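Local coordinates for protein type II restriction enzyme AgeI (Thalassobius gelatinovorus, PDB 5DWA) that recognises the double-stranded DNA sequence 5'-ACCGGT-3' and cleaves it after the adenine, at residues Q86-V89 against R90-E94; L171-R174 against V175-D178; D223-N226 against Y227-H231. One frame throughout, in Å; residues are numbered along the deposited sequence.

Contact 1 of 3, residues Q86-V89 against R90-E94. With nucleotides of chain D; nucleotides of chain C.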
loop_
_atom_site.group_PDB
_atom_site.type_symbol
_atom_site.label_atom_id
_atom_site.label_comp_id
_atom_site.label_asym_id
_atom_site.label_seq_id
_atom_site.Cartn_x
_atom_site.Cartn_y
_atom_site.Cartn_z
ATOM N N GLN A 86 9.353 -9.984 3.301
ATOM C CA GLN A 86 9.317 -8.580 3.704
ATOM C C GLN A 86 10.612 -7.850 3.332
ATOM O O GLN A 86 10.596 -6.658 3.035
ATOM C CB GLN A 86 9.019 -8.462 5.201
ATOM C CG GLN A 86 7.599 -8.926 5.587
ATOM C CD GLN A 86 6.528 -7.911 5.218
ATOM O OE1 GLN A 86 6.198 -7.738 4.042
ATOM N NE2 GLN A 86 5.991 -7.216 6.224
ATOM N N SER A 87 11.728 -8.577 3.344
ATOM C CA SER A 87 12.976 -8.033 2.833
ATOM C C SER A 87 12.842 -7.677 1.352
ATOM O O SER A 87 13.252 -6.600 0.924
ATOM C CB SER A 87 14.111 -9.031 3.047
ATOM O OG SER A 87 15.335 -8.535 2.518
ATOM N N TRP A 88 12.248 -8.582 0.589
ATOM C CA TRP A 88 11.977 -8.335 -0.817
ATOM C C TRP A 88 11.132 -7.078 -1.029
ATOM O O TRP A 88 11.428 -6.280 -1.918
ATOM C CB TRP A 88 11.290 -9.557 -1.435
ATOM C CG TRP A 88 10.850 -9.342 -2.851
ATOM C CD1 TRP A 88 9.567 -9.111 -3.286
ATOM C CD2 TRP A 88 11.673 -9.349 -4.024
ATOM N NE1 TRP A 88 9.549 -8.966 -4.651
ATOM C CE2 TRP A 88 10.827 -9.111 -5.130
ATOM C CE3 TRP A 88 13.047 -9.524 -4.249
ATOM C CZ2 TRP A 88 11.307 -9.041 -6.442
ATOM C CZ3 TRP A 88 13.522 -9.460 -5.555
ATOM C CH2 TRP A 88 12.653 -9.223 -6.635
ATOM N N VAL A 89 10.087 -6.881 -0.221
ATOM C CA VAL A 89 9.279 -5.663 -0.344
ATOM C C VAL A 89 10.154 -4.419 -0.194
ATOM O O VAL A 89 10.077 -3.497 -1.001
ATOM C CB VAL A 89 8.158 -5.610 0.705
ATOM C CG1 VAL A 89 7.429 -4.272 0.646
ATOM C CG2 VAL A 89 7.191 -6.774 0.510
ATOM N N ARG A 90 11.005 -4.428 0.832
ATOM C CA ARG A 90 11.787 -3.250 1.189
ATOM C C ARG A 90 12.898 -2.959 0.183
ATOM O O ARG A 90 13.245 -1.793 -0.047
ATOM C CB ARG A 90 12.369 -3.439 2.589
ATOM C CG ARG A 90 13.344 -2.350 3.010
ATOM C CD ARG A 90 12.681 -0.983 3.118
ATOM N NE ARG A 90 13.670 -0.003 3.575
ATOM C CZ ARG A 90 14.149 0.998 2.844
ATOM N NH1 ARG A 90 13.702 1.209 1.614
ATOM N NH2 ARG A 90 15.073 1.807 3.361
ATOM N N THR A 91 13.449 -4.005 -0.427
ATOM C CA THR A 91 14.609 -3.828 -1.310
ATOM C C THR A 91 14.284 -3.786 -2.808
ATOM O O THR A 91 14.986 -3.131 -3.577
ATOM C CB THR A 91 15.644 -4.937 -1.073
ATOM O OG1 THR A 91 15.049 -6.221 -1.313
ATOM C CG2 THR A 91 16.151 -4.869 0.359
ATOM N N SER A 92 13.223 -4.468 -3.234
ATOM C CA SER A 92 12.976 -4.619 -4.669
ATOM C C SER A 92 12.393 -3.371 -5.337
ATOM O O SER A 92 12.629 -3.141 -6.515
ATOM C CB SER A 92 12.067 -5.831 -4.922
ATOM O OG SER A 92 10.749 -5.618 -4.434
ATOM N N GLY A 93 11.651 -2.566 -4.588
ATOM C CA GLY A 93 11.111 -1.324 -5.119
ATOM C C GLY A 93 12.236 -0.392 -5.508
ATOM O O GLY A 93 12.297 0.106 -6.634
ATOM N N GLU A 94 13.153 -0.176 -4.572
ATOM C CA GLU A 94 14.313 0.651 -4.863
ATOM C C GLU A 94 15.217 0.000 -5.910
ATOM O O GLU A 94 15.897 0.692 -6.676
ATOM C CB GLU A 94 15.093 0.943 -3.580
ATOM C CG GLU A 94 14.283 1.798 -2.609
ATOM C CD GLU A 94 15.097 2.361 -1.461
ATOM O OE1 GLU A 94 16.188 1.827 -1.183
ATOM O OE2 GLU A 94 14.641 3.359 -0.848
ATOM P P DG D 8 5.594 -7.216 11.802
ATOM O OP1 DG D 8 4.909 -8.385 12.401
ATOM O OP2 DG D 8 5.707 -5.964 12.582
ATOM O "O5'" DG D 8 7.032 -7.707 11.340
ATOM C "C5'" DG D 8 7.101 -8.853 10.518
ATOM C "C4'" DG D 8 8.220 -8.719 9.510
ATOM O "O4'" DG D 8 7.920 -7.667 8.563
ATOM C "C3'" DG D 8 9.579 -8.390 10.095
ATOM O "O3'" DG D 8 10.530 -9.123 9.374
ATOM C "C2'" DG D 8 9.698 -6.869 9.883
ATOM C "C1'" DG D 8 8.932 -6.666 8.582
ATOM N N9 DG D 8 8.241 -5.386 8.439
ATOM C C8 DG D 8 7.474 -4.742 9.384
ATOM N N7 DG D 8 6.920 -3.648 8.941
ATOM C C5 DG D 8 7.329 -3.570 7.614
ATOM C C6 DG D 8 7.043 -2.600 6.625
ATOM O O6 DG D 8 6.325 -1.594 6.726
ATOM N N1 DG D 8 7.664 -2.887 5.407
ATOM C C2 DG D 8 8.452 -3.996 5.174
ATOM N N2 DG D 8 8.955 -4.120 3.931
ATOM N N3 DG D 8 8.721 -4.912 6.093
ATOM C C4 DG D 8 8.135 -4.636 7.289
ATOM P P DC C 6 6.816 -0.941 -4.762
ATOM O OP1 DC C 6 7.456 -0.980 -6.067
ATOM O OP2 DC C 6 5.574 -0.190 -4.508
ATOM O "O5'" DC C 6 6.547 -2.460 -4.354
ATOM C "C5'" DC C 6 7.608 -3.367 -4.355
ATOM C "C4'" DC C 6 7.134 -4.686 -3.793
ATOM O "O4'" DC C 6 6.624 -4.494 -2.457
ATOM C "C3'" DC C 6 6.032 -5.375 -4.580
ATOM O "O3'" DC C 6 6.307 -6.746 -4.583
ATOM C "C2'" DC C 6 4.764 -5.063 -3.772
ATOM C "C1'" DC C 6 5.302 -4.992 -2.350
ATOM N N1 DC C 6 4.574 -4.053 -1.476
ATOM C C2 DC C 6 4.024 -4.486 -0.264
ATOM O O2 DC C 6 4.097 -5.679 0.053
ATOM N N3 DC C 6 3.396 -3.581 0.525
ATOM C C4 DC C 6 3.342 -2.303 0.163
ATOM N N4 DC C 6 2.708 -1.451 0.970
ATOM C C5 DC C 6 3.926 -1.841 -1.046
ATOM C C6 DC C 6 4.530 -2.735 -1.823
ATOM P P DC D 10 16.398 -6.449 5.320
ATOM O OP1 DC D 10 16.718 -7.095 4.040
ATOM O OP2 DC D 10 16.969 -6.990 6.571
ATOM O "O5'" DC D 10 16.760 -4.920 5.264
ATOM C "C5'" DC D 10 16.517 -4.191 4.078
ATOM C "C4'" DC D 10 16.818 -2.733 4.280
ATOM O "O4'" DC D 10 15.820 -2.145 5.140
ATOM C "C3'" DC D 10 18.162 -2.461 4.962
ATOM O "O3'" DC D 10 18.758 -1.339 4.364
ATOM C "C2'" DC D 10 17.753 -2.152 6.393
ATOM C "C1'" DC D 10 16.488 -1.376 6.110
ATOM N N1 DC D 10 15.577 -1.195 7.254
ATOM C C2 DC D 10 14.619 -0.190 7.174
ATOM O O2 DC D 10 14.586 0.518 6.163
ATOM N N3 DC D 10 13.758 -0.021 8.203
ATOM C C4 DC D 10 13.827 -0.820 9.263
ATOM N N4 DC D 10 12.963 -0.608 10.255
ATOM C C5 DC D 10 14.799 -1.864 9.361
ATOM C C6 DC D 10 15.643 -2.018 8.336
#

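Contact 2 of 3, residues L171-R174 against V175-D178. With nucleotides of chain C; nucleotides of chain D.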
loop_
_atom_site.group_PDB
_atom_site.type_symbol
_atom_site.label_atom_id
_atom_site.label_comp_id
_atom_site.label_asym_id
_atom_site.label_seq_id
_atom_site.Cartn_x
_atom_site.Cartn_y
_atom_site.Cartn_z
ATOM N N LEU A 171 1.500 -2.761 -9.962
ATOM C CA LEU A 171 0.586 -1.633 -9.827
ATOM C C LEU A 171 -0.391 -1.798 -8.667
ATOM O O LEU A 171 -0.548 -0.873 -7.865
ATOM C CB LEU A 171 -0.173 -1.423 -11.137
ATOM C CG LEU A 171 0.701 -1.093 -12.348
ATOM C CD1 LEU A 171 -0.161 -0.837 -13.582
ATOM C CD2 LEU A 171 1.614 0.113 -12.060
ATOM N N ALA A 172 -1.020 -2.977 -8.573
ATOM C CA ALA A 172 -2.095 -3.231 -7.601
ATOM C C ALA A 172 -2.995 -2.006 -7.529
ATOM O O ALA A 172 -3.381 -1.480 -8.567
ATOM C CB ALA A 172 -1.534 -3.589 -6.225
ATOM N N GLU A 173 -3.327 -1.529 -6.336
ATOM C CA GLU A 173 -3.980 -0.222 -6.273
ATOM C C GLU A 173 -3.002 0.812 -5.750
ATOM O O GLU A 173 -3.357 1.966 -5.510
ATOM C CB GLU A 173 -5.235 -0.260 -5.401
ATOM C CG GLU A 173 -6.439 -0.900 -6.079
ATOM C CD GLU A 173 -6.810 -0.238 -7.396
ATOM O OE1 GLU A 173 -6.565 0.978 -7.575
ATOM O OE2 GLU A 173 -7.348 -0.948 -8.265
ATOM N N ARG A 174 -1.758 0.388 -5.590
ATOM C CA ARG A 174 -0.721 1.271 -5.088
ATOM C C ARG A 174 -0.374 2.360 -6.099
ATOM O O ARG A 174 0.139 3.410 -5.728
ATOM C CB ARG A 174 0.512 0.455 -4.715
ATOM C CG ARG A 174 0.349 -0.265 -3.390
ATOM C CD ARG A 174 1.522 -1.169 -3.096
ATOM N NE ARG A 174 1.451 -2.410 -3.853
ATOM C CZ ARG A 174 2.090 -2.640 -4.993
ATOM N NH1 ARG A 174 2.906 -1.723 -5.511
ATOM N NH2 ARG A 174 1.935 -3.804 -5.610
ATOM N N VAL A 175 -0.698 2.140 -7.368
ATOM C CA VAL A 175 -0.429 3.153 -8.375
ATOM C C VAL A 175 -1.324 4.379 -8.131
ATOM O O VAL A 175 -0.997 5.494 -8.545
ATOM C CB VAL A 175 -0.608 2.587 -9.807
ATOM C CG1 VAL A 175 -2.056 2.180 -10.054
ATOM C CG2 VAL A 175 -0.145 3.608 -10.854
ATOM N N SER A 176 -2.446 4.175 -7.444
ATOM C CA SER A 176 -3.309 5.291 -7.075
ATOM C C SER A 176 -2.584 6.275 -6.157
ATOM O O SER A 176 -2.912 7.466 -6.138
ATOM C CB SER A 176 -4.590 4.783 -6.408
ATOM O OG SER A 176 -5.272 3.880 -7.257
ATOM N N ASP A 177 -1.591 5.779 -5.418
ATOM C CA ASP A 177 -0.751 6.628 -4.561
ATOM C C ASP A 177 -0.027 7.687 -5.384
ATOM O O ASP A 177 0.267 8.776 -4.892
ATOM C CB ASP A 177 0.311 5.819 -3.795
ATOM C CG ASP A 177 -0.275 4.783 -2.860
ATOM O OD1 ASP A 177 -1.515 4.687 -2.746
ATOM O OD2 ASP A 177 0.525 4.056 -2.229
ATOM N N ASP A 178 0.292 7.340 -6.628
ATOM C CA ASP A 178 1.055 8.224 -7.510
ATOM C C ASP A 178 0.203 9.249 -8.230
ATOM O O ASP A 178 0.721 10.232 -8.732
ATOM C CB ASP A 178 1.797 7.412 -8.569
ATOM C CG ASP A 178 2.844 6.503 -7.976
ATOM O OD1 ASP A 178 4.018 6.936 -7.897
ATOM O OD2 ASP A 178 2.487 5.367 -7.597
ATOM P P DC C 6 6.816 -0.941 -4.762
ATOM O OP1 DC C 6 7.456 -0.980 -6.067
ATOM O OP2 DC C 6 5.574 -0.190 -4.508
ATOM O "O5'" DC C 6 6.547 -2.460 -4.354
ATOM C "C5'" DC C 6 7.608 -3.367 -4.355
ATOM C "C4'" DC C 6 7.134 -4.686 -3.793
ATOM O "O4'" DC C 6 6.624 -4.494 -2.457
ATOM C "C3'" DC C 6 6.032 -5.375 -4.580
ATOM O "O3'" DC C 6 6.307 -6.746 -4.583
ATOM C "C2'" DC C 6 4.764 -5.063 -3.772
ATOM C "C1'" DC C 6 5.302 -4.992 -2.350
ATOM N N1 DC C 6 4.574 -4.053 -1.476
ATOM C C2 DC C 6 4.024 -4.486 -0.264
ATOM O O2 DC C 6 4.097 -5.679 0.053
ATOM N N3 DC C 6 3.396 -3.581 0.525
ATOM C C4 DC C 6 3.342 -2.303 0.163
ATOM N N4 DC C 6 2.708 -1.451 0.970
ATOM C C5 DC C 6 3.926 -1.841 -1.046
ATOM C C6 DC C 6 4.530 -2.735 -1.823
ATOM P P DA D 4 -10.343 -1.029 -4.900
ATOM O OP1 DA D 4 -11.648 -0.730 -4.257
ATOM O OP2 DA D 4 -9.685 -0.018 -5.757
ATOM O "O5'" DA D 4 -9.305 -1.468 -3.768
ATOM C "C5'" DA D 4 -9.774 -2.162 -2.634
ATOM C "C4'" DA D 4 -8.628 -2.731 -1.831
ATOM O "O4'" DA D 4 -8.119 -3.919 -2.472
ATOM C "C3'" DA D 4 -7.420 -1.806 -1.655
ATOM O "O3'" DA D 4 -6.960 -1.935 -0.352
ATOM C "C2'" DA D 4 -6.398 -2.400 -2.616
ATOM C "C1'" DA D 4 -6.723 -3.863 -2.419
ATOM N N9 DA D 4 -6.177 -4.744 -3.423
ATOM C C8 DA D 4 -5.617 -4.403 -4.620
ATOM N N7 DA D 4 -5.209 -5.430 -5.321
ATOM C C5 DA D 4 -5.530 -6.521 -4.516
ATOM C C6 DA D 4 -5.349 -7.907 -4.673
ATOM N N6 DA D 4 -4.790 -8.462 -5.748
ATOM N N1 DA D 4 -5.781 -8.705 -3.679
ATOM C C2 DA D 4 -6.341 -8.156 -2.600
ATOM N N3 DA D 4 -6.562 -6.872 -2.340
ATOM C C4 DA D 4 -6.126 -6.105 -3.349
ATOM P P DG D 3 -9.080 -4.092 -11.258
ATOM O OP1 DG D 3 -9.787 -3.245 -12.248
ATOM O OP2 DG D 3 -7.649 -4.397 -11.435
ATOM O "O5'" DG D 3 -9.287 -3.469 -9.797
ATOM C "C5'" DG D 3 -10.603 -3.210 -9.341
ATOM C "C4'" DG D 3 -10.759 -3.465 -7.846
ATOM O "O4'" DG D 3 -10.524 -4.865 -7.529
ATOM C "C3'" DG D 3 -9.840 -2.673 -6.928
ATOM O "O3'" DG D 3 -10.579 -2.376 -5.734
ATOM C "C2'" DG D 3 -8.707 -3.670 -6.659
ATOM C "C1'" DG D 3 -9.499 -4.967 -6.553
ATOM N N9 DG D 3 -8.744 -6.187 -6.846
ATOM C C8 DG D 3 -7.959 -6.434 -7.946
ATOM N N7 DG D 3 -7.454 -7.641 -7.961
ATOM C C5 DG D 3 -7.970 -8.243 -6.816
ATOM C C6 DG D 3 -7.791 -9.555 -6.305
ATOM O O6 DG D 3 -7.121 -10.476 -6.774
ATOM N N1 DG D 3 -8.485 -9.748 -5.120
ATOM C C2 DG D 3 -9.266 -8.805 -4.505
ATOM N N2 DG D 3 -9.859 -9.179 -3.364
ATOM N N3 DG D 3 -9.445 -7.572 -4.973
ATOM C C4 DG D 3 -8.777 -7.369 -6.129
#

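Contact 3 of 3, residues D223-N226 against Y227-H231. With nucleotides of chain D.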
loop_
_atom_site.group_PDB
_atom_site.type_symbol
_atom_site.label_atom_id
_atom_site.label_comp_id
_atom_site.label_asym_id
_atom_site.label_seq_id
_atom_site.Cartn_x
_atom_site.Cartn_y
_atom_site.Cartn_z
ATOM N N ASP A 223 -9.088 -0.904 -13.986
ATOM C CA ASP A 223 -9.241 0.471 -13.530
ATOM C C ASP A 223 -7.930 1.233 -13.711
ATOM O O ASP A 223 -7.933 2.441 -13.930
ATOM C CB ASP A 223 -9.721 0.520 -12.079
ATOM C CG ASP A 223 -8.748 -0.108 -11.112
ATOM O OD1 ASP A 223 -7.813 -0.806 -11.554
ATOM O OD2 ASP A 223 -8.943 0.092 -9.898
ATOM N N LYS A 224 -6.817 0.510 -13.660
ATOM C CA LYS A 224 -5.512 1.115 -13.866
ATOM C C LYS A 224 -5.329 1.617 -15.292
ATOM O O LYS A 224 -4.755 2.684 -15.503
ATOM C CB LYS A 224 -4.416 0.121 -13.496
ATOM C CG LYS A 224 -4.221 0.006 -11.998
ATOM C CD LYS A 224 -3.758 -1.353 -11.604
ATOM C CE LYS A 224 -4.902 -2.331 -11.633
ATOM N NZ LYS A 224 -5.661 -2.338 -10.357
ATOM N N ARG A 225 -5.812 0.866 -16.277
ATOM C CA ARG A 225 -5.710 1.332 -17.653
ATOM C C ARG A 225 -6.578 2.575 -17.839
ATOM O O ARG A 225 -6.220 3.485 -18.586
ATOM C CB ARG A 225 -6.118 0.250 -18.651
ATOM C CG ARG A 225 -5.973 0.697 -20.102
ATOM C CD ARG A 225 -6.255 -0.426 -21.083
ATOM N NE ARG A 225 -5.257 -1.485 -21.000
ATOM C CZ ARG A 225 -4.173 -1.555 -21.767
ATOM N NH1 ARG A 225 -3.934 -0.618 -22.681
ATOM N NH2 ARG A 225 -3.322 -2.557 -21.612
ATOM N N ASN A 226 -7.707 2.612 -17.140
ATOM C CA ASN A 226 -8.590 3.773 -17.180
ATOM C C ASN A 226 -7.916 5.023 -16.606
ATOM O O ASN A 226 -8.144 6.121 -17.096
ATOM C CB ASN A 226 -9.900 3.486 -16.428
ATOM C CG ASN A 226 -10.806 2.511 -17.168
ATOM O OD1 ASN A 226 -10.757 2.409 -18.394
ATOM N ND2 ASN A 226 -11.645 1.799 -16.424
ATOM N N TYR A 227 -7.087 4.854 -15.575
ATOM C CA TYR A 227 -6.332 5.977 -15.011
ATOM C C TYR A 227 -5.512 6.668 -16.094
ATOM O O TYR A 227 -5.437 7.898 -16.157
ATOM C CB TYR A 227 -5.379 5.518 -13.896
ATOM C CG TYR A 227 -6.013 4.907 -12.661
ATOM C CD1 TYR A 227 -7.298 5.242 -12.259
ATOM C CD2 TYR A 227 -5.302 3.995 -11.887
ATOM C CE1 TYR A 227 -7.862 4.679 -11.123
ATOM C CE2 TYR A 227 -5.857 3.427 -10.754
ATOM C CZ TYR A 227 -7.137 3.773 -10.376
ATOM O OH TYR A 227 -7.693 3.207 -9.249
ATOM N N ILE A 228 -4.878 5.854 -16.933
ATOM C CA ILE A 228 -3.976 6.334 -17.965
ATOM C C ILE A 228 -4.696 6.782 -19.232
ATOM O O ILE A 228 -4.585 7.940 -19.652
ATOM C CB ILE A 228 -2.957 5.241 -18.334
ATOM C CG1 ILE A 228 -2.119 4.874 -17.108
ATOM C CG2 ILE A 228 -2.066 5.689 -19.483
ATOM C CD1 ILE A 228 -1.558 3.455 -17.143
ATOM N N GLU A 229 -5.435 5.861 -19.838
ATOM C CA GLU A 229 -6.052 6.108 -21.135
ATOM C C GLU A 229 -7.310 6.960 -21.030
ATOM O O GLU A 229 -7.657 7.677 -21.964
ATOM C CB GLU A 229 -6.376 4.777 -21.823
ATOM C CG GLU A 229 -5.141 3.923 -22.103
ATOM C CD GLU A 229 -5.463 2.661 -22.876
ATOM O OE1 GLU A 229 -6.662 2.336 -23.016
ATOM O OE2 GLU A 229 -4.519 1.999 -23.347
ATOM N N GLY A 230 -7.991 6.886 -19.892
ATOM C CA GLY A 230 -9.235 7.618 -19.726
ATOM C C GLY A 230 -9.039 8.950 -19.035
ATOM O O GLY A 230 -9.380 9.999 -19.580
ATOM N N HIS A 231 -8.472 8.907 -17.833
ATOM C CA HIS A 231 -8.311 10.100 -17.009
ATOM C C HIS A 231 -7.048 10.902 -17.338
ATOM O O HIS A 231 -6.949 12.080 -16.991
ATOM C CB HIS A 231 -8.299 9.719 -15.529
ATOM C CG HIS A 231 -9.583 9.117 -15.047
ATOM N ND1 HIS A 231 -9.682 8.430 -13.856
ATOM C CD2 HIS A 231 -10.821 9.103 -15.594
ATOM C CE1 HIS A 231 -10.926 8.016 -13.691
ATOM N NE2 HIS A 231 -11.638 8.412 -14.732
ATOM P P DG D 3 -9.080 -4.092 -11.258
ATOM O OP1 DG D 3 -9.787 -3.245 -12.248
ATOM O OP2 DG D 3 -7.649 -4.397 -11.435
ATOM O "O5'" DG D 3 -9.287 -3.469 -9.797
ATOM C "C5'" DG D 3 -10.603 -3.210 -9.341
ATOM C "C4'" DG D 3 -10.759 -3.465 -7.846
ATOM O "O4'" DG D 3 -10.524 -4.865 -7.529
ATOM C "C3'" DG D 3 -9.840 -2.673 -6.928
ATOM O "O3'" DG D 3 -10.579 -2.376 -5.734
ATOM C "C2'" DG D 3 -8.707 -3.670 -6.659
ATOM C "C1'" DG D 3 -9.499 -4.967 -6.553
ATOM N N9 DG D 3 -8.744 -6.187 -6.846
ATOM C C8 DG D 3 -7.959 -6.434 -7.946
ATOM N N7 DG D 3 -7.454 -7.641 -7.961
ATOM C C5 DG D 3 -7.970 -8.243 -6.816
ATOM C C6 DG D 3 -7.791 -9.555 -6.305
ATOM O O6 DG D 3 -7.121 -10.476 -6.774
ATOM N N1 DG D 3 -8.485 -9.748 -5.120
ATOM C C2 DG D 3 -9.266 -8.805 -4.505
ATOM N N2 DG D 3 -9.859 -9.179 -3.364
ATOM N N3 DG D 3 -9.445 -7.572 -4.973
ATOM C C4 DG D 3 -8.777 -7.369 -6.129
#

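Contact 1 of 3, residues Q86-V89 against R90-E94
W88 and S92 meet one turn apart near the start of helix 84-109, whose first turns present their side chains to the minor-groove side of the bound DNA. CB of S92 sits over the face of the indole, 3.5 Å from the centroid of the W88 six-membered ring and almost on its normal, a CH-pi contact. The S92 hydroxyl folds back beside its own backbone (chi1 68°), and OG reaches W88 O at 2.7 Å from above the carbonyl plane. W88 O also takes the helical N-H of S92, which arrives from the opposite face of that plane, so two donors of one residue hold this oxygen. A similar pair of bonds forms one residue earlier: S87 O takes T91 N nearly along its axis and T91 OG1 from above the plane, each at 2.9 Å. In this way two buried hydroxyls return to main-chain oxygens.

The outward-facing side chains meet the nucleotides. V89 puts CG1 3.2 Å from O4' of DC6 of chain C, with CG2 near the base oxygen O2. Q86 spans DG8 of chain D: NE2 bonds to the sugar O4' while the main-chain O accepts from the guanine N2, and OE1 takes the N2 of a further guanine. R90, bent at chi2 (64°), delivers NE to O2 of DC10 of chain D at 2.8 Å; NH2 adds a weak bond to the same oxygen, and on the far side of the guanidinium NH1 makes a long salt bridge to E94 OE2.

Further out, E94 is itself paired with R44, and W67, Y72 and Y75 surround the W88 ring, whose NE1 donates to a DNA phosphate. S87 OG, which also bonds with Y75 OH, donates to OP1 of DC10 of chain D at 2.5 Å.

Contact 2 of 3, residues L171-R174 against V175-D178
Two flat groups flank this turn, the carboxylate of E173 facing S176 and the guanidinium of R174 facing the DNA. On one face of the R174 guanidinium lies C2' of DC6 of chain C, toward the rim; on the opposite face, also off centre, is L171 O. NH2 bonds to S170 OG and to N7 of a guanine base, and NH1 lies 3.2 Å from OP2 of DC6 of chain C. CD of R174 lies 3.2 Å from C5 of DC6, and a bend at chi3 (-78°) turns the guanidinium back beside that nucleotide. Cytosine C5 and guanine N7 both belong to the major groove, so R174 lies on that side, consistent with a role in recognising the base pairs. The E173 carboxylate runs along the backbone of chain D, OE2 3.3 Å from C3' of DG3. In one of the two modelled conformers of S176, OG has weak, unsettled bonds to E173 OE1 and E173 O, and another weak one to Y227 OH.

The main chain coils through successive turns. L171 O accepts V175 N at 3.1 Å, E173 O accepts S176 N, and R174 O accepts D177 N at 2.9 Å; the last two donors stand well above the carbonyl planes. CD2 of L171 packs on V175 CB at 4.0 Å.

Across the dimer, D177 packs against R174 of the second subunit, and its carboxylate comes close to that of D177 of the second subunit, two like charges. The loop leaves strand 159-168 of the PD-(D/E)XK nuclease core for helix 178-187. D178 reaches back to H166 and K168 on that strand. E173 OE2 makes a salt bridge to K224 NZ and also lies close to the carboxylate of D223, another pair of like charges; OE1 bonds to Y227 OH. L171 and V175 pack between helix 223-230 and strand 191-196.

Contact 3 of 3, residues D223-N226 against Y227-H231
Y227 folds back over D223 on helix 223-230, the helix of a beta-alpha-beta unit between strands 191-196 and 236-239. D223 O stands over the centre of the Y227 ring, 3.3 Å above its plane, and the same oxygen accepts Y227 N at 3.0 Å. Carboxylate and ring lie side by side, pointing the same way; the Y227 hydroxyl is satisfied by OE1 of E173 in the loop before helix 178-187.

The helix begins on a phosphate. D223 N donates to OP1 of DG3 of chain D at 3.0 Å with a nearly straight bond (165°), as expected where the first backbone N-H groups of a helix point to an anion. K224 NZ reaches OP2 of the same phosphate and is gathered among acceptors: it meets D223 OD1 at 2.9 Å on the syn lone pair, and it also lies by E173 OE2, in a salt bridge, and A172 O. Its aliphatic part meanwhile runs beside the Y227 ring.

Farther along, R225 and E229 form a salt bridge one turn apart, NH1 to OE2 at 2.8 Å in one of the two modelled conformers of R225. The bond lies near the guanidinium plane but strikes the carboxylate from above, the two planes being 72° apart. Both groups have further partners: R225 NE gives to L215 O and NH2 to S245 O, while E229 OE2 also accepts from S247 OG. Their main chains are joined too, E229 N donating to R225 O.

The helix widens within the same turn. I228 N makes weak bonds to K224 O and R225 O, and in the pi-type turn at 227-230 N226 O serves two successive amides. G230 N arrives above the carbonyl plane, whereas H231 N, five residues on, meets N226 O nearly head-on at 2.9 Å.

Overall arrangement
Contacts 1 and 2 are largely buried, by protein and DNA together, whereas contact 3, farther from the centre of the chain, is only partly buried. Helix 84-109 in contact 1 and the loop in contact 2 approach the same nucleotide, DC6 of chain C, from the minor and major grooves, without touching each other. Contacts 2 and 3 do touch: V175 packs on K224, E173 bonds to Y227 OH, the carboxylates of E173 and D223 lie close, and both contacts border DG3 of chain D. The three differ in chemistry. Contact 1 relies on hydroxyls returned to the helix backbone, contact 2 on a coiled loop that also meets the second subunit, and contact 3 on charged side chains with a phosphate at the helix start.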